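PDB 2RK5: putative hemolysin from Streptococcus mutans UA159, which is a predicted CBS-domain membrane protein of unsettled function, represented here by its transporter-associated domain, from a family thought to bind FAD. Local coordinates for residues 40-45 with 75-80; 47-52 with 68-73. All coordinates share one frame; numbering follows the deposited sequence. Where two conformers were deposited one is given.

Interaction 1: 40-45 with 75-80; sequences FYLTGV and DGRVTK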
loop_
_atom_site.group_PDB
_atom_site.type_symbol
_atom_site.label_atom_id
_atom_site.label_comp_id
_atom_site.label_asym_id
_atom_site.label_seq_id
_atom_site.Cartn_x
_atom_site.Cartn_y
_atom_site.Cartn_z
ATOM N N PHE A 40 6.633 6.646 0.149
ATOM C CA PHE A 40 6.476 8.080 -0.140
ATOM C C PHE A 40 5.413 8.303 -1.233
ATOM O O PHE A 40 4.525 9.180 -1.128
ATOM C CB PHE A 40 7.823 8.654 -0.558
ATOM C CG PHE A 40 7.780 10.099 -0.928
ATOM C CD1 PHE A 40 7.956 11.070 0.015
ATOM C CD2 PHE A 40 7.581 10.473 -2.230
ATOM C CE1 PHE A 40 7.889 12.397 -0.314
ATOM C CE2 PHE A 40 7.520 11.811 -2.595
ATOM C CZ PHE A 40 7.669 12.775 -1.630
ATOM N N TYR A 41 5.514 7.512 -2.305
ATOM C CA TYR A 41 4.578 7.633 -3.427
ATOM C C TYR A 41 3.164 7.293 -2.978
ATOM O O TYR A 41 2.202 8.040 -3.253
ATOM C CB TYR A 41 5.021 6.702 -4.533
ATOM C CG TYR A 41 3.998 6.451 -5.584
ATOM C CD1 TYR A 41 3.873 7.287 -6.695
ATOM C CD2 TYR A 41 3.214 5.311 -5.539
ATOM C CE1 TYR A 41 2.943 7.021 -7.710
ATOM C CE2 TYR A 41 2.261 5.059 -6.529
ATOM C CZ TYR A 41 2.150 5.887 -7.624
ATOM O OH TYR A 41 1.231 5.571 -8.603
ATOM N N LEU A 42 3.011 6.190 -2.265
ATOM C CA LEU A 42 1.645 5.748 -1.881
ATOM C C LEU A 42 0.972 6.722 -0.905
ATOM O O LEU A 42 -0.252 7.004 -0.991
ATOM C CB LEU A 42 1.642 4.340 -1.261
ATOM C CG LEU A 42 1.942 3.220 -2.268
ATOM C CD1 LEU A 42 2.141 1.890 -1.515
ATOM C CD2 LEU A 42 0.833 3.082 -3.321
ATOM N N THR A 43 1.760 7.238 0.038
ATOM C CA THR A 43 1.224 8.227 0.992
ATOM C C THR A 43 0.887 9.534 0.266
ATOM O O THR A 43 -0.076 10.230 0.644
ATOM C CB THR A 43 2.180 8.456 2.156
ATOM O OG1 THR A 43 3.389 8.947 1.652
ATOM C CG2 THR A 43 2.479 7.198 2.838
ATOM N N GLY A 44 1.645 9.861 -0.783
ATOM C CA GLY A 44 1.369 11.046 -1.610
ATOM C C GLY A 44 0.139 10.958 -2.488
ATOM O O GLY A 44 -0.608 11.927 -2.613
ATOM N N VAL A 45 -0.069 9.832 -3.159
ATOM C CA VAL A 45 -1.290 9.657 -3.995
ATOM C C VAL A 45 -2.545 9.231 -3.195
ATOM O O VAL A 45 -3.686 9.459 -3.620
ATOM C CB VAL A 45 -1.075 8.611 -5.150
ATOM C CG1 VAL A 45 0.072 9.048 -6.058
ATOM C CG2 VAL A 45 -0.807 7.216 -4.620
ATOM N N ASP A 75 -0.267 -7.158 -5.007
ATOM C CA ASP A 75 -0.932 -7.247 -3.700
ATOM C C ASP A 75 -1.055 -5.907 -2.976
ATOM O O ASP A 75 -0.793 -5.822 -1.788
ATOM C CB ASP A 75 -0.149 -8.198 -2.785
ATOM C CG ASP A 75 -0.951 -8.627 -1.563
ATOM O OD1 ASP A 75 -2.158 -8.900 -1.709
ATOM O OD2 ASP A 75 -0.361 -8.730 -0.477
ATOM N N GLY A 76 -1.374 -4.855 -3.713
ATOM C CA GLY A 76 -1.438 -3.515 -3.104
ATOM C C GLY A 76 -0.103 -2.825 -2.869
ATOM O O GLY A 76 -0.040 -1.694 -2.335
ATOM N N ARG A 77 0.994 -3.486 -3.219
ATOM C CA ARG A 77 2.302 -2.862 -3.062
ATOM C C ARG A 77 2.740 -2.334 -4.424
ATOM O O ARG A 77 2.711 -3.062 -5.398
ATOM C CB ARG A 77 3.331 -3.862 -2.520
ATOM C CG ARG A 77 4.518 -3.200 -1.826
ATOM C CD ARG A 77 4.097 -2.347 -0.632
ATOM N NE ARG A 77 5.183 -1.469 -0.191
ATOM C CZ ARG A 77 5.058 -0.421 0.626
ATOM N NH1 ARG A 77 3.873 -0.033 1.090
ATOM N NH2 ARG A 77 6.128 0.256 0.983
ATOM N N VAL A 78 3.149 -1.066 -4.499
ATOM C CA VAL A 78 3.860 -0.601 -5.681
ATOM C C VAL A 78 5.270 -1.131 -5.541
ATOM O O VAL A 78 6.034 -0.710 -4.667
ATOM C CB VAL A 78 3.866 0.919 -5.766
ATOM C CG1 VAL A 78 4.460 1.347 -7.094
ATOM C CG2 VAL A 78 2.436 1.437 -5.625
ATOM N N THR A 79 5.650 -2.029 -6.426
ATOM C CA THR A 79 6.970 -2.662 -6.366
ATOM C C THR A 79 8.009 -2.035 -7.323
ATOM O O THR A 79 9.220 -2.216 -7.115
ATOM C CB THR A 79 6.848 -4.149 -6.631
ATOM O OG1 THR A 79 6.313 -4.336 -7.930
ATOM C CG2 THR A 79 5.923 -4.780 -5.618
ATOM N N LYS A 80 7.551 -1.334 -8.357
ATOM C CA LYS A 80 8.419 -0.593 -9.275
ATOM C C LYS A 80 7.765 0.707 -9.638
ATOM O O LYS A 80 6.551 0.758 -9.840
ATOM C CB LYS A 80 8.721 -1.363 -10.547
ATOM C CG LYS A 80 9.563 -2.606 -10.350
ATOM C CD LYS A 80 10.057 -3.222 -11.669
ATOM C CE LYS A 80 10.867 -4.517 -11.399
ATOM N NZ LYS A 80 11.281 -5.261 -12.637
#
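Helix 37-45 packs across one side of the antiparallel sheet of this transporter-associated domain, and here it meets strand 77-85 where that strand begins. The axes of residues 40-45 and 77-80 approach to 9.5 Å, their directions 132° apart. No hydrogen bond joins the two segments. The contact is apolar and mostly buried, and one methyl group, Val78 CG2, carries most of it. Val78 CG1 is anti to the backbone N (chi1 -173°), which leaves CG2 anti to the carbonyl carbon and directed at the helix. Leu42 reaches toward it from the helix. Its CG lies beside the backbone N, and Leu42 and Val78 lie alongside each other, pointing opposite ways. Leu42 CD2 comes to 3.3 Å from Val78 CG2, tighter than usual for two carbons. Tyr41 CG is anti to its backbone N, so the ring extends toward the strand, and the side chain stands roughly perpendicular to Val78. Tyr41 CE2 lies 3.7 Å from Val78 CG2. Val45 CG1, one helical turn later, sits over the outer part of one Tyr41 ring face. The Tyr41 hydroxyl is hydrogen-bonded to Glu55 O. Arg77 starts out away from the helix, but its chain bends at chi2 (60°) and brings the guanidinium back. Arg77 NH2 forms a salt bridge with Asp75 OD2 of the second subunit, so this edge of the contact adjoins the dimer interface. Leu42 also packs on Ile48 of that subunit. Within the chain, Leu42 CD1 lies 3.7 Å from Arg77 NH1.

Interaction 2: 47-52 with 68-73; sequences TIPSQE and LINDKV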
loop_
_atom_site.group_PDB
_atom_site.type_symbol
_atom_site.label_atom_id
_atom_site.label_comp_id
_atom_site.label_asym_id
_atom_site.label_seq_id
_atom_site.Cartn_x
_atom_site.Cartn_y
_atom_site.Cartn_z
ATOM N N THR A 47 -3.875 6.142 -2.689
ATOM C CA THR A 47 -4.670 5.194 -3.489
ATOM C C THR A 47 -3.809 4.043 -3.936
ATOM O O THR A 47 -2.724 4.283 -4.341
ATOM C CB THR A 47 -5.201 5.898 -4.786
ATOM O OG1 THR A 47 -4.109 6.339 -5.603
ATOM C CG2 THR A 47 -6.005 7.119 -4.416
ATOM N N ILE A 48 -4.275 2.805 -3.888
ATOM C CA ILE A 48 -3.544 1.778 -4.594
ATOM C C ILE A 48 -3.832 1.950 -6.105
ATOM O O ILE A 48 -4.971 1.718 -6.528
ATOM C CB ILE A 48 -3.946 0.349 -4.113
ATOM C CG1 ILE A 48 -3.739 0.224 -2.599
ATOM C CG2 ILE A 48 -3.114 -0.734 -4.859
ATOM C CD1 ILE A 48 -2.334 0.642 -2.086
ATOM N N PRO A 49 -2.841 2.416 -6.913
ATOM C CA PRO A 49 -3.067 2.399 -8.371
ATOM C C PRO A 49 -3.041 1.010 -8.913
ATOM O O PRO A 49 -2.691 0.099 -8.184
ATOM C CB PRO A 49 -1.807 3.061 -8.929
ATOM C CG PRO A 49 -0.765 2.740 -7.935
ATOM C CD PRO A 49 -1.492 2.926 -6.614
ATOM N N SER A 50 -3.334 0.911 -10.217
ATOM C CA SER A 50 -3.079 -0.273 -11.034
ATOM C C SER A 50 -2.501 0.141 -12.390
ATOM O O SER A 50 -2.408 1.357 -12.739
ATOM C CB SER A 50 -4.377 -1.047 -11.258
ATOM O OG SER A 50 -5.344 -0.268 -11.931
ATOM N N GLN A 51 -2.120 -0.853 -13.188
ATOM C CA GLN A 51 -1.663 -0.555 -14.539
ATOM C C GLN A 51 -2.784 0.118 -15.355
ATOM O O GLN A 51 -2.527 1.017 -16.162
ATOM C CB GLN A 51 -1.137 -1.805 -15.240
ATOM C CG GLN A 51 -0.726 -1.510 -16.670
ATOM C CD GLN A 51 0.243 -2.509 -17.259
ATOM O OE1 GLN A 51 0.590 -3.519 -16.640
ATOM N NE2 GLN A 51 0.689 -2.224 -18.484
ATOM N N GLU A 52 -4.028 -0.297 -15.135
ATOM C CA GLU A 52 -5.156 0.272 -15.866
ATOM C C GLU A 52 -5.438 1.698 -15.416
ATOM O O GLU A 52 -5.860 2.527 -16.216
ATOM C CB GLU A 52 -6.418 -0.576 -15.654
ATOM C CG GLU A 52 -6.347 -1.971 -16.250
ATOM C CD GLU A 52 -5.701 -3.025 -15.356
ATOM O OE1 GLU A 52 -5.166 -2.690 -14.267
ATOM O OE2 GLU A 52 -5.733 -4.213 -15.763
ATOM N N LEU A 68 6.498 10.758 -10.457
ATOM C CA LEU A 68 6.540 9.356 -10.032
ATOM C C LEU A 68 5.267 8.676 -10.536
ATOM O O LEU A 68 4.180 9.184 -10.310
ATOM C CB LEU A 68 6.593 9.250 -8.522
ATOM C CG LEU A 68 7.842 9.655 -7.754
ATOM C CD1 LEU A 68 8.198 11.063 -8.042
ATOM C CD2 LEU A 68 7.573 9.477 -6.269
ATOM N N ILE A 69 5.428 7.530 -11.192
ATOM C CA ILE A 69 4.314 6.781 -11.765
ATOM C C ILE A 69 4.480 5.306 -11.458
ATOM O O ILE A 69 5.565 4.766 -11.592
ATOM C CB ILE A 69 4.228 6.939 -13.299
ATOM C CG1 ILE A 69 4.419 8.385 -13.748
ATOM C CG2 ILE A 69 2.868 6.432 -13.791
ATOM C CD1 ILE A 69 4.452 8.536 -15.290
ATOM N N ASN A 70 3.400 4.631 -11.084
ATOM C CA ASN A 70 3.526 3.193 -10.849
ATOM C C ASN A 70 3.920 2.491 -12.133
ATOM O O ASN A 70 3.359 2.770 -13.208
ATOM C CB ASN A 70 2.253 2.589 -10.288
ATOM C CG ASN A 70 1.047 2.891 -11.127
ATOM O OD1 ASN A 70 0.699 4.051 -11.256
ATOM N ND2 ASN A 70 0.361 1.852 -11.641
ATOM N N ASP A 71 4.887 1.581 -12.012
ATOM C CA ASP A 71 5.262 0.698 -13.106
ATOM C C ASP A 71 4.862 -0.756 -12.861
ATOM O O ASP A 71 4.600 -1.490 -13.808
ATOM C CB ASP A 71 6.767 0.807 -13.357
ATOM C CG ASP A 71 7.260 -0.134 -14.444
ATOM O OD1 ASP A 71 7.023 0.142 -15.631
ATOM O OD2 ASP A 71 7.912 -1.156 -14.092
ATOM N N LYS A 72 4.822 -1.183 -11.604
ATOM C CA LYS A 72 4.366 -2.540 -11.280
ATOM C C LYS A 72 3.740 -2.506 -9.891
ATOM O O LYS A 72 4.296 -1.867 -8.992
ATOM C CB LYS A 72 5.525 -3.528 -11.303
ATOM C CG LYS A 72 5.166 -4.956 -11.008
ATOM C CD LYS A 72 4.412 -5.556 -12.115
ATOM C CE LYS A 72 4.431 -7.077 -12.108
ATOM N NZ LYS A 72 3.558 -7.623 -13.201
ATOM N N VAL A 73 2.599 -3.178 -9.738
ATOM C CA VAL A 73 1.895 -3.306 -8.485
ATOM C C VAL A 73 1.601 -4.784 -8.224
ATOM O O VAL A 73 1.205 -5.512 -9.128
ATOM C CB VAL A 73 0.567 -2.541 -8.552
ATOM C CG1 VAL A 73 -0.242 -2.711 -7.263
ATOM C CG2 VAL A 73 0.815 -1.063 -8.829
#
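Pro49 lies against the amide of Asn70, and this is the tight, buried part of the contact between loop residues 47-52 and strand 64-74. The two side chains pass alongside, antiparallel. Pro49 CB is 3.6 Å from Asn70 OD1, and Pro49 CG is 3.7 Å from Asn70 CG. Asn70 CG takes the crowded position between the backbone N and the carbonyl carbon (chi1 54°), and the amide spans to the loop from there. Asn70 ND2 donates a weak hydrogen bond of 3.0 Å to Ser50 O, bent to 149° at the hydrogen. Asn70 OD1 accepts from Glu55 N, further along the same loop. One amide therefore bonds two points of the loop, which should fix its rotation. The strand turns a corner at Asp71, where a classic beta bulge sets Asp71 and Lys72 together across from Lys80. Beyond the corner the chain points Val73 at the loop. Both Val73 methyls sit near a carbonyl oxygen, with CG2 3.7 Å from Pro49 O. Apolar contact is looser here. Pro49 CG lies 4.2 Å from Val73 CG2, and Ile48 CG2 is equally far from Val73 CG1. Ile48 also packs on Leu42 of the second subunit, while Val73 O accepts a hydrogen bond from Asn33 of that subunit. The solvent side lies toward Gln51 and Glu52, both exposed. Gln51 only borders the contact. The CB of Ser50 points away from the strand, and its OG bonds to Glu53 N and weakly, at 3.4 Å, to Glu52 OE1.

Interaction 1 and interaction 2 have centres 7 Å apart, and both reach the same sheet through neighbouring antiparallel strands 64-74 and 77-85. Two probable backbone hydrogen bonds join them through the strands: Asp71 N to Lys80 O and Thr79 N to Lys72 O, both 2.9 Å. On the helix side, Tyr41 OH packs 3.1 Å from Asn70 OD1, and both side chains bond to the backbone of Glu55. Pro49 touches Tyr41 and Leu42, so the loop continues the packing of the helix on the sheet. Gly76 O and Ile48 CD1 approach to 3.3 Å. Leu42 of interaction 1 and Ile48 of interaction 2 meet across the two subunits.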